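Local coordinates for polyketide synthase (PDB 3QIT), which serves as the decarboxylating thioesterase domain that forms the terminal alkene in curacin A biosynthesis, probably by hydrolysing the thioester before carbon dioxide and sulfate are lost, at residues Gln15-Ser20 / Ala58-Gly63; Gln38-Gln43 / Ala186-Gln191; Pro155-Phe160 / Trp201-Arg206. All coordinates share one frame; numbering follows the deposited sequence. Where two conformers were deposited one is given.

Contact 1: residues Gln15-Ser20 / Ala58-Gly63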
loop_
_atom_site.group_PDB
_atom_site.type_symbol
_atom_site.label_atom_id
_atom_site.label_comp_id
_atom_site.label_asym_id
_atom_site.label_seq_id
_atom_site.Cartn_x
_atom_site.Cartn_y
_atom_site.Cartn_z
ATOM N N GLN B 15 3.087 -0.300 16.541
ATOM C CA GLN B 15 2.794 0.581 17.692
ATOM C C GLN B 15 2.734 2.011 17.222
ATOM O O GLN B 15 3.646 2.496 16.539
ATOM C CB GLN B 15 3.887 0.409 18.746
ATOM C CG GLN B 15 3.930 -1.008 19.338
ATOM C CD GLN B 15 2.754 -1.276 20.255
ATOM O OE1 GLN B 15 2.273 -0.371 20.925
ATOM N NE2 GLN B 15 2.281 -2.530 20.285
ATOM N N ILE B 16 1.664 2.703 17.601
ATOM C CA ILE B 16 1.544 4.132 17.293
ATOM C C ILE B 16 1.903 4.905 18.563
ATOM O O ILE B 16 1.266 4.717 19.577
ATOM C CB ILE B 16 0.092 4.482 16.921
ATOM C CG1 ILE B 16 -0.338 3.720 15.655
ATOM C CG2 ILE B 16 -0.049 6.024 16.691
ATOM C CD1 ILE B 16 -1.857 3.800 15.400
ATOM N N CYS B 17 2.861 5.822 18.477
ATOM C CA CYS B 17 3.151 6.702 19.618
ATOM C C CYS B 17 2.253 7.933 19.541
ATOM O O CYS B 17 2.256 8.639 18.519
ATOM C CB CYS B 17 4.613 7.173 19.585
ATOM S SG CYS B 17 4.980 8.206 21.071
ATOM N N LEU B 18 1.488 8.204 20.607
ATOM C CA LEU B 18 0.705 9.443 20.674
ATOM C C LEU B 18 1.400 10.429 21.598
ATOM O O LEU B 18 1.531 10.156 22.780
ATOM C CB LEU B 18 -0.688 9.138 21.242
ATOM C CG LEU B 18 -1.599 8.202 20.445
ATOM C CD1 LEU B 18 -2.972 8.097 21.156
ATOM C CD2 LEU B 18 -1.778 8.688 19.036
ATOM N N CYS B 19 1.866 11.559 21.067
ATOM C CA CYS B 19 2.441 12.590 21.919
ATOM C C CYS B 19 1.290 13.460 22.371
ATOM O O CYS B 19 0.414 13.785 21.569
ATOM C CB CYS B 19 3.411 13.470 21.155
ATOM S SG CYS B 19 4.820 12.584 20.441
ATOM N N SER B 20 1.255 13.815 23.646
ATOM C CA SER B 20 0.161 14.645 24.122
ATOM C C SER B 20 0.601 15.675 25.152
ATOM O O SER B 20 1.579 15.477 25.883
ATOM C CB SER B 20 -0.980 13.789 24.696
ATOM O OG SER B 20 -0.611 13.217 25.932
ATOM N N ALA B 58 -0.703 14.567 19.146
ATOM C CA ALA B 58 0.040 14.571 17.902
ATOM C C ALA B 58 0.663 13.177 17.738
ATOM O O ALA B 58 1.696 12.899 18.325
ATOM C CB ALA B 58 1.136 15.676 17.915
ATOM N N PRO B 59 0.054 12.319 16.918
ATOM C CA PRO B 59 0.624 10.974 16.667
ATOM C C PRO B 59 1.887 11.089 15.848
ATOM O O PRO B 59 2.002 11.974 14.984
ATOM C CB PRO B 59 -0.451 10.277 15.828
ATOM C CG PRO B 59 -1.239 11.376 15.230
ATOM C CD PRO B 59 -1.220 12.513 16.199
ATOM N N ASP B 60 2.842 10.199 16.119
ATOM C CA ASP B 60 3.947 9.998 15.187
ATOM C C ASP B 60 3.397 9.112 14.052
ATOM O O ASP B 60 2.872 8.011 14.296
ATOM C CB ASP B 60 5.106 9.240 15.861
ATOM C CG ASP B 60 5.890 10.072 16.884
ATOM O OD1 ASP B 60 6.114 11.285 16.704
ATOM O OD2 ASP B 60 6.320 9.475 17.898
ATOM N N LEU B 61 3.543 9.529 12.807
ATOM C CA LEU B 61 3.159 8.662 11.695
ATOM C C LEU B 61 4.074 7.438 11.685
ATOM O O LEU B 61 5.206 7.525 12.191
ATOM C CB LEU B 61 3.227 9.439 10.376
ATOM C CG LEU B 61 2.243 10.605 10.251
ATOM C CD1 LEU B 61 2.506 11.356 8.939
ATOM C CD2 LEU B 61 0.776 10.103 10.344
ATOM N N PHE B 62 3.607 6.298 11.161
ATOM C CA PHE B 62 4.477 5.101 11.132
ATOM C C PHE B 62 5.794 5.429 10.445
ATOM O O PHE B 62 5.836 6.231 9.500
ATOM C CB PHE B 62 3.815 3.918 10.419
ATOM C CG PHE B 62 2.745 3.216 11.246
ATOM C CD1 PHE B 62 3.013 2.766 12.539
ATOM C CD2 PHE B 62 1.496 2.991 10.701
ATOM C CE1 PHE B 62 1.981 2.108 13.307
ATOM C CE2 PHE B 62 0.490 2.335 11.430
ATOM C CZ PHE B 62 0.735 1.898 12.736
ATOM N N GLY B 63 6.874 4.855 10.968
ATOM C CA GLY B 63 8.220 5.153 10.486
ATOM C C GLY B 63 8.836 6.461 10.971
ATOM O O GLY B 63 9.981 6.751 10.648
#

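Contact 2: residues Gln38-Gln43 / Ala186-Gln191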
loop_
_atom_site.group_PDB
_atom_site.type_symbol
_atom_site.label_atom_id
_atom_site.label_comp_id
_atom_site.label_asym_id
_atom_site.label_seq_id
_atom_site.Cartn_x
_atom_site.Cartn_y
_atom_site.Cartn_z
ATOM N N GLN B 38 7.777 14.639 13.346
ATOM C CA GLN B 38 7.385 13.789 14.473
ATOM C C GLN B 38 6.387 14.578 15.297
ATOM O O GLN B 38 6.274 15.794 15.136
ATOM C CB GLN B 38 8.614 13.455 15.352
ATOM C CG GLN B 38 9.393 14.683 15.802
ATOM C CD GLN B 38 10.559 14.336 16.708
ATOM O OE1 GLN B 38 10.427 13.544 17.641
ATOM N NE2 GLN B 38 11.720 14.912 16.418
ATOM N N GLY B 39 5.656 13.895 16.160
ATOM C CA GLY B 39 4.612 14.586 16.948
ATOM C C GLY B 39 5.156 15.688 17.822
ATOM O O GLY B 39 4.515 16.737 17.986
ATOM N N LEU B 40 6.374 15.489 18.331
ATOM C CA LEU B 40 7.032 16.492 19.163
ATOM C C LEU B 40 7.262 17.826 18.438
ATOM O O LEU B 40 7.344 18.844 19.091
ATOM C CB LEU B 40 8.342 15.937 19.738
ATOM C CG LEU B 40 9.254 16.862 20.539
ATOM C CD1 LEU B 40 8.591 17.356 21.802
ATOM C CD2 LEU B 40 10.553 16.177 20.857
ATOM N N ALA B 41 7.269 17.829 17.100
ATOM C CA ALA B 41 7.483 19.069 16.346
ATOM C C ALA B 41 6.360 20.089 16.588
ATOM O O ALA B 41 6.519 21.261 16.278
ATOM C CB ALA B 41 7.627 18.763 14.808
ATOM N N TRP B 42 5.232 19.619 17.129
ATOM C CA TRP B 42 4.094 20.488 17.428
ATOM C C TRP B 42 4.209 21.174 18.768
ATOM O O TRP B 42 3.323 21.942 19.119
ATOM C CB TRP B 42 2.784 19.676 17.412
ATOM C CG TRP B 42 2.332 19.319 16.013
ATOM C CD1 TRP B 42 2.436 18.100 15.408
ATOM C CD2 TRP B 42 1.760 20.212 15.049
ATOM N NE1 TRP B 42 1.928 18.172 14.123
ATOM C CE2 TRP B 42 1.511 19.460 13.881
ATOM C CE3 TRP B 42 1.420 21.578 15.068
ATOM C CZ2 TRP B 42 0.918 20.021 12.728
ATOM C CZ3 TRP B 42 0.829 22.137 13.922
ATOM C CH2 TRP B 42 0.599 21.361 12.760
ATOM N N GLN B 43 5.286 20.925 19.514
ATOM C CA GLN B 43 5.325 21.372 20.924
ATOM C C GLN B 43 5.107 22.875 21.114
ATOM O O GLN B 43 4.413 23.296 22.052
ATOM C CB GLN B 43 6.637 20.954 21.580
ATOM C CG GLN B 43 6.734 21.419 23.040
ATOM C CD GLN B 43 7.583 20.505 23.872
ATOM O OE1 GLN B 43 7.105 19.498 24.371
ATOM N NE2 GLN B 43 8.839 20.861 24.053
ATOM N N ALA B 186 16.100 16.438 18.093
ATOM C CA ALA B 186 17.163 15.473 17.726
ATOM C C ALA B 186 17.334 14.363 18.768
ATOM O O ALA B 186 17.556 13.209 18.418
ATOM C CB ALA B 186 18.499 16.204 17.490
ATOM N N GLN B 187 17.291 14.738 20.055
ATOM C CA GLN B 187 17.285 13.825 21.188
ATOM C C GLN B 187 16.265 12.712 21.020
ATOM O O GLN B 187 16.570 11.542 21.250
ATOM C CB GLN B 187 16.953 14.678 22.442
ATOM C CG GLN B 187 16.828 14.019 23.801
ATOM C CD GLN B 187 16.602 15.091 24.909
ATOM O OE1 GLN B 187 15.556 15.734 24.962
ATOM N NE2 GLN B 187 17.589 15.277 25.770
ATOM N N ARG B 188 15.078 13.065 20.541
ATOM C CA ARG B 188 14.011 12.091 20.419
ATOM C C ARG B 188 14.217 11.116 19.247
ATOM O O ARG B 188 13.808 9.957 19.314
ATOM C CB ARG B 188 12.652 12.794 20.321
ATOM C CG ARG B 188 11.482 11.831 20.397
ATOM C CD ARG B 188 10.214 12.547 20.816
ATOM N NE ARG B 188 9.092 11.612 20.948
ATOM C CZ ARG B 188 8.218 11.299 19.986
ATOM N NH1 ARG B 188 8.333 11.824 18.775
ATOM N NH2 ARG B 188 7.222 10.443 20.248
ATOM N N ILE B 189 14.860 11.598 18.189
ATOM C CA ILE B 189 14.953 10.826 16.948
ATOM C C ILE B 189 16.370 10.473 16.543
ATOM O O ILE B 189 16.656 10.325 15.365
ATOM C CB ILE B 189 14.199 11.484 15.775
ATOM C CG1 ILE B 189 14.670 12.936 15.513
ATOM C CG2 ILE B 189 12.659 11.362 16.020
ATOM C CD1 ILE B 189 14.216 13.454 14.110
ATOM N N THR B 190 17.239 10.294 17.530
ATOM C CA THR B 190 18.565 9.714 17.247
ATOM C C THR B 190 18.810 8.479 18.112
ATOM O O THR B 190 18.196 8.324 19.185
ATOM C CB THR B 190 19.706 10.714 17.433
ATOM O OG1 THR B 190 19.569 11.382 18.701
ATOM C CG2 THR B 190 19.694 11.745 16.304
ATOM N N GLN B 191 19.736 7.629 17.664
ATOM C CA GLN B 191 20.090 6.422 18.398
ATOM C C GLN B 191 21.524 6.074 18.040
ATOM O O GLN B 191 21.975 6.406 16.920
ATOM C CB GLN B 191 19.145 5.264 18.041
ATOM C CG GLN B 191 19.357 4.728 16.611
ATOM C CD GLN B 191 18.328 3.697 16.150
ATOM O OE1 GLN B 191 18.458 3.155 15.058
ATOM N NE2 GLN B 191 17.295 3.457 16.951
#

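Contact 3: residues Pro155-Phe160 / Trp201-Arg206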
loop_
_atom_site.group_PDB
_atom_site.type_symbol
_atom_site.label_atom_id
_atom_site.label_comp_id
_atom_site.label_asym_id
_atom_site.label_seq_id
_atom_site.Cartn_x
_atom_site.Cartn_y
_atom_site.Cartn_z
ATOM N N PRO B 155 18.583 1.693 2.070
ATOM C CA PRO B 155 19.303 2.946 2.325
ATOM C C PRO B 155 19.697 3.074 3.801
ATOM O O PRO B 155 18.940 2.673 4.709
ATOM C CB PRO B 155 18.303 4.040 1.897
ATOM C CG PRO B 155 16.964 3.385 1.992
ATOM C CD PRO B 155 17.192 1.935 1.640
ATOM N N GLN B 156 20.920 3.548 4.025
ATOM C CA GLN B 156 21.446 3.732 5.367
ATOM C C GLN B 156 21.459 5.208 5.705
ATOM O O GLN B 156 21.736 6.052 4.856
ATOM C CB GLN B 156 22.872 3.174 5.476
ATOM C CG GLN B 156 22.974 1.658 5.328
ATOM C CD GLN B 156 21.942 0.896 6.147
ATOM O OE1 GLN B 156 21.908 0.989 7.378
ATOM N NE2 GLN B 156 21.096 0.131 5.464
ATOM N N HIS B 157 21.147 5.524 6.950
ATOM C CA HIS B 157 21.247 6.904 7.420
ATOM C C HIS B 157 22.724 7.268 7.607
ATOM O O HIS B 157 23.565 6.388 7.849
ATOM C CB HIS B 157 20.631 7.013 8.820
ATOM C CG HIS B 157 19.135 7.032 8.837
ATOM N ND1 HIS B 157 18.399 7.997 8.186
ATOM C CD2 HIS B 157 18.241 6.257 9.504
ATOM C CE1 HIS B 157 17.115 7.812 8.436
ATOM N NE2 HIS B 157 16.990 6.753 9.220
ATOM N N PRO B 158 23.037 8.576 7.527
ATOM C CA PRO B 158 24.367 9.040 7.900
ATOM C C PRO B 158 24.609 8.835 9.391
ATOM O O PRO B 158 23.657 8.824 10.200
ATOM C CB PRO B 158 24.325 10.545 7.578
ATOM C CG PRO B 158 22.885 10.904 7.571
ATOM C CD PRO B 158 22.178 9.673 7.049
ATOM N N ILE B 159 25.874 8.656 9.735
ATOM C CA ILE B 159 26.284 8.508 11.128
ATOM C C ILE B 159 26.862 9.853 11.555
ATOM O O ILE B 159 27.897 10.262 11.035
ATOM C CB ILE B 159 27.355 7.426 11.262
ATOM C CG1 ILE B 159 26.868 6.093 10.677
ATOM C CG2 ILE B 159 27.770 7.289 12.726
ATOM C CD1 ILE B 159 27.947 5.304 9.947
ATOM N N PHE B 160 26.185 10.537 12.482
ATOM C CA PHE B 160 26.641 11.813 13.019
ATOM C C PHE B 160 27.532 11.506 14.210
ATOM O O PHE B 160 27.353 10.478 14.881
ATOM C CB PHE B 160 25.482 12.695 13.514
ATOM C CG PHE B 160 24.437 12.993 12.479
ATOM C CD1 PHE B 160 24.684 13.928 11.469
ATOM C CD2 PHE B 160 23.182 12.410 12.563
ATOM C CE1 PHE B 160 23.701 14.234 10.505
ATOM C CE2 PHE B 160 22.185 12.721 11.601
ATOM C CZ PHE B 160 22.453 13.611 10.573
ATOM N N TRP B 201 14.177 7.383 12.834
ATOM C CA TRP B 201 13.063 7.195 11.893
ATOM C C TRP B 201 13.521 6.286 10.725
ATOM O O TRP B 201 14.711 5.991 10.580
ATOM C CB TRP B 201 12.471 8.539 11.444
ATOM C CG TRP B 201 13.426 9.558 10.862
ATOM C CD1 TRP B 201 14.052 10.589 11.535
ATOM C CD2 TRP B 201 13.860 9.643 9.494
ATOM N NE1 TRP B 201 14.816 11.338 10.643
ATOM C CE2 TRP B 201 14.715 10.766 9.393
ATOM C CE3 TRP B 201 13.559 8.905 8.330
ATOM C CZ2 TRP B 201 15.317 11.139 8.183
ATOM C CZ3 TRP B 201 14.154 9.287 7.116
ATOM C CH2 TRP B 201 15.026 10.392 7.065
ATOM N N ASP B 202 12.573 5.811 9.927
ATOM C CA ASP B 202 12.882 4.760 8.934
ATOM C C ASP B 202 13.499 5.366 7.682
ATOM O O ASP B 202 12.810 6.058 6.945
ATOM C CB ASP B 202 11.593 4.015 8.551
ATOM C CG ASP B 202 11.863 2.713 7.813
ATOM O OD1 ASP B 202 12.944 2.583 7.183
ATOM O OD2 ASP B 202 10.987 1.814 7.858
ATOM N N ALA B 203 14.770 5.055 7.409
ATOM C CA ALA B 203 15.467 5.653 6.249
ATOM C C ALA B 203 14.768 5.479 4.901
ATOM O O ALA B 203 15.006 6.265 3.972
ATOM C CB ALA B 203 16.907 5.107 6.159
ATOM N N ILE B 204 13.928 4.459 4.773
ATOM C CA ILE B 204 13.248 4.235 3.483
ATOM C C ILE B 204 12.264 5.364 3.125
ATOM O O ILE B 204 11.969 5.577 1.946
ATOM C CB ILE B 204 12.557 2.847 3.446
ATOM C CG1 ILE B 204 12.365 2.373 1.998
ATOM C CG2 ILE B 204 11.247 2.856 4.225
ATOM C CD1 ILE B 204 13.620 1.745 1.382
ATOM N N ILE B 205 11.798 6.119 4.125
ATOM C CA ILE B 205 10.757 7.117 3.934
ATOM C C ILE B 205 11.237 8.324 3.136
ATOM O O ILE B 205 10.451 8.990 2.465
ATOM C CB ILE B 205 10.177 7.576 5.292
ATOM C CG1 ILE B 205 9.530 6.391 6.003
ATOM C CG2 ILE B 205 9.139 8.670 5.094
ATOM C CD1 ILE B 205 9.055 6.702 7.359
ATOM N N ARG B 206 12.521 8.623 3.252
ATOM C CA ARG B 206 13.070 9.750 2.503
ATOM C C ARG B 206 13.123 9.406 1.004
ATOM O O ARG B 206 14.096 8.816 0.538
ATOM C CB ARG B 206 14.456 10.115 3.025
ATOM C CG ARG B 206 14.967 11.410 2.445
ATOM C CD ARG B 206 16.042 12.000 3.313
ATOM N NE ARG B 206 15.933 13.454 3.315
ATOM C CZ ARG B 206 16.403 14.234 4.280
ATOM N NH1 ARG B 206 16.253 15.552 4.196
ATOM N NH2 ARG B 206 17.012 13.693 5.327
#

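Contact 1: residues Gln15-Ser20 / Ala58-Gly63
Strands 14-21 and 55-59 run antiparallel here, tightly paired from Cys17/Asp60 to Cys19/Ala58. Cys19 and Ala58 form a hydrogen-bonded pair with bonds both ways. Ala58 N to Cys19 O is 2.8 Å, nearly straight at 170° and in the carbonyl plane. Cys19 N approaches Ala58 O at 3.1 Å from above the plane of the Ala58 carbonyl. Next along, Leu18 and Pro59 are a non-hydrogen-bonded pair with the nearest CA atoms, 4.3 Å apart, a position where the missing N-H of the proline costs this pairing nothing. Leu18, with CG anti to its carbonyl carbon, sets CD2 obliquely against Pro59 CB at 3.8 Å; both lie on the face where Val88 of helix 78-91 touches Leu18.

The last rung of the backbone pairing is Asp60 N to Cys17 O, 2.9 Å and nearly along the C=O axis. Cys17 SG is anti to the backbone N (chi1 -177°), and its CB comes within 3.3 Å of Asp60 OD2. That carboxylate is buried yet well satisfied, since OD1 accepts from Gly39 N and OD2 meets Arg188 and Arg66 N, which would favour the ionised form.

Beyond Asp60 the chains part and the contact loosens. No backbone bond joins Gln15 or Ile16 to 61-63; instead the Phe62 ring bridges the gap, its CZ 3.6 Å from Ile16 CG1 in an oblique crossing and its CE1 edge 3.7 Å from Gln15 O. Gln15 leaves the backbone directed away from 58-63 and is partly exposed, and Met72 of the second subunit packs on Phe62. Strand 14-21, second in the chain, lies antiparallel beside 55-59, the fourth, as in the 1-2-4-3-5-6-7-8 order of the alpha/beta hydrolase sheet, whose second strand is antiparallel to the rest of the core.

Contact 2: residues Gln38-Gln43 / Ala186-Gln191
The 38-43 backbone coils into a 3-10 turn, opened by Ala41 N to Gln38 O at 3.0 Å, and faces the end of helix 179-188, where Ile189 is the first residue to leave helical torsions; Gln38 and Ile189 CA atoms stay 8.5 Å apart, so side chains make the contact. Gln38 takes the crowded first torsion (chi1 53°) and then extends, sliding antiparallel past the outstretched Arg188. Its OE1 accepts Arg188 NH1 at 2.9 Å and 163°, on a lone pair and in the guanidinium plane, with amide and guanidinium 28° apart. The opposite end of the amide, NE2, bonds Leu185 O, which fixes the flip of the group. The Ile189 CG2 branch meets the amide tip to tip, 3.5 Å from OE1, while Leu40 CD2 lies obliquely across the aliphatic shaft of Arg188, 3.6 Å from CD. Salt bridges from NH2 to Asp60 and NE to Glu6 would be expected to balance the buried charge. This joins the loop after strand 28-32, which in alpha/beta hydrolases commonly helps form the oxyanion hole, to a helix of the insertion between strands 120-126 and 234-239, the usual place of the lid.

Contact 3: residues Pro155-Phe160 / Trp201-Arg206
His157 has the largest share of this loop-to-loop contact, and its side chain can be followed outward atom by atom. From CB, CG leaves anti to the carbonyl carbon (chi1 -77°), which swings the ring in toward 201-206 although the bond at its root points elsewhere. CG already lies 4.0 Å from Ala203 CB. ND1 and CD2 pass beneath the same methyl, which sits over the centre of the ring face, 3.5 Å from its centroid, in a CH-pi contact. CD2 also skirts Trp201 O. CE1 forms the leading edge: it hovers over the indole face, 3.6 Å from Trp201 CZ3, and displaced from the middle toward the rim. The ring planes stand at 81° with centroids 4.6 Å apart, a T-shaped pair in which histidine gives the edge and tryptophan the face. NE2, at the tip, donates to Trp201 O at 2.8 Å and 163°; the acceptor lies close to the imidazole plane, while the donor stands above the carbonyl plane. One bond, one covered face and one edge together fix the rotation of the ring.

Beside it, Pro155 O rests 3.5 Å from Ala203 CB, and Pro155 CD crosses Ile204 CD1 obliquely at 3.6 Å. The turn holding Ala203 is shaped from within by Asp202, whose OD1 accepts Ile204 N at 3.2 Å as an Asx turn; its OD2 bonds Tyr76 OH.

Trp199 of strand 196-199 stacks on Trp201 and meets His157 edge-to-face, so the histidine belongs to an aromatic cluster. The contact thus closes the link between helices 140-151 and 163-173 onto the loop that leaves the small hairpin 190-199 for helix 220-229.

Contacts 1 and 2 are buried and interlock, with the Asp60 carboxylate as their shared node. Contact 1 is sheet pairing carried by backbone bonds; contact 2 has one side-chain hydrogen bond with apolar packing, between a core loop and a helix that sits where the lid of this fold usually lies, around charge that is probably balanced. Contact 3 lies farther out, about 18 Å between its centre and that of the chain, is partly exposed, and relies on aromatic and CH-pi packing with one ring bond. It reaches the core through the probable bond from Asp202 N to Gly63 O of contact 1, while Ile189 of contact 2 packs against Trp201.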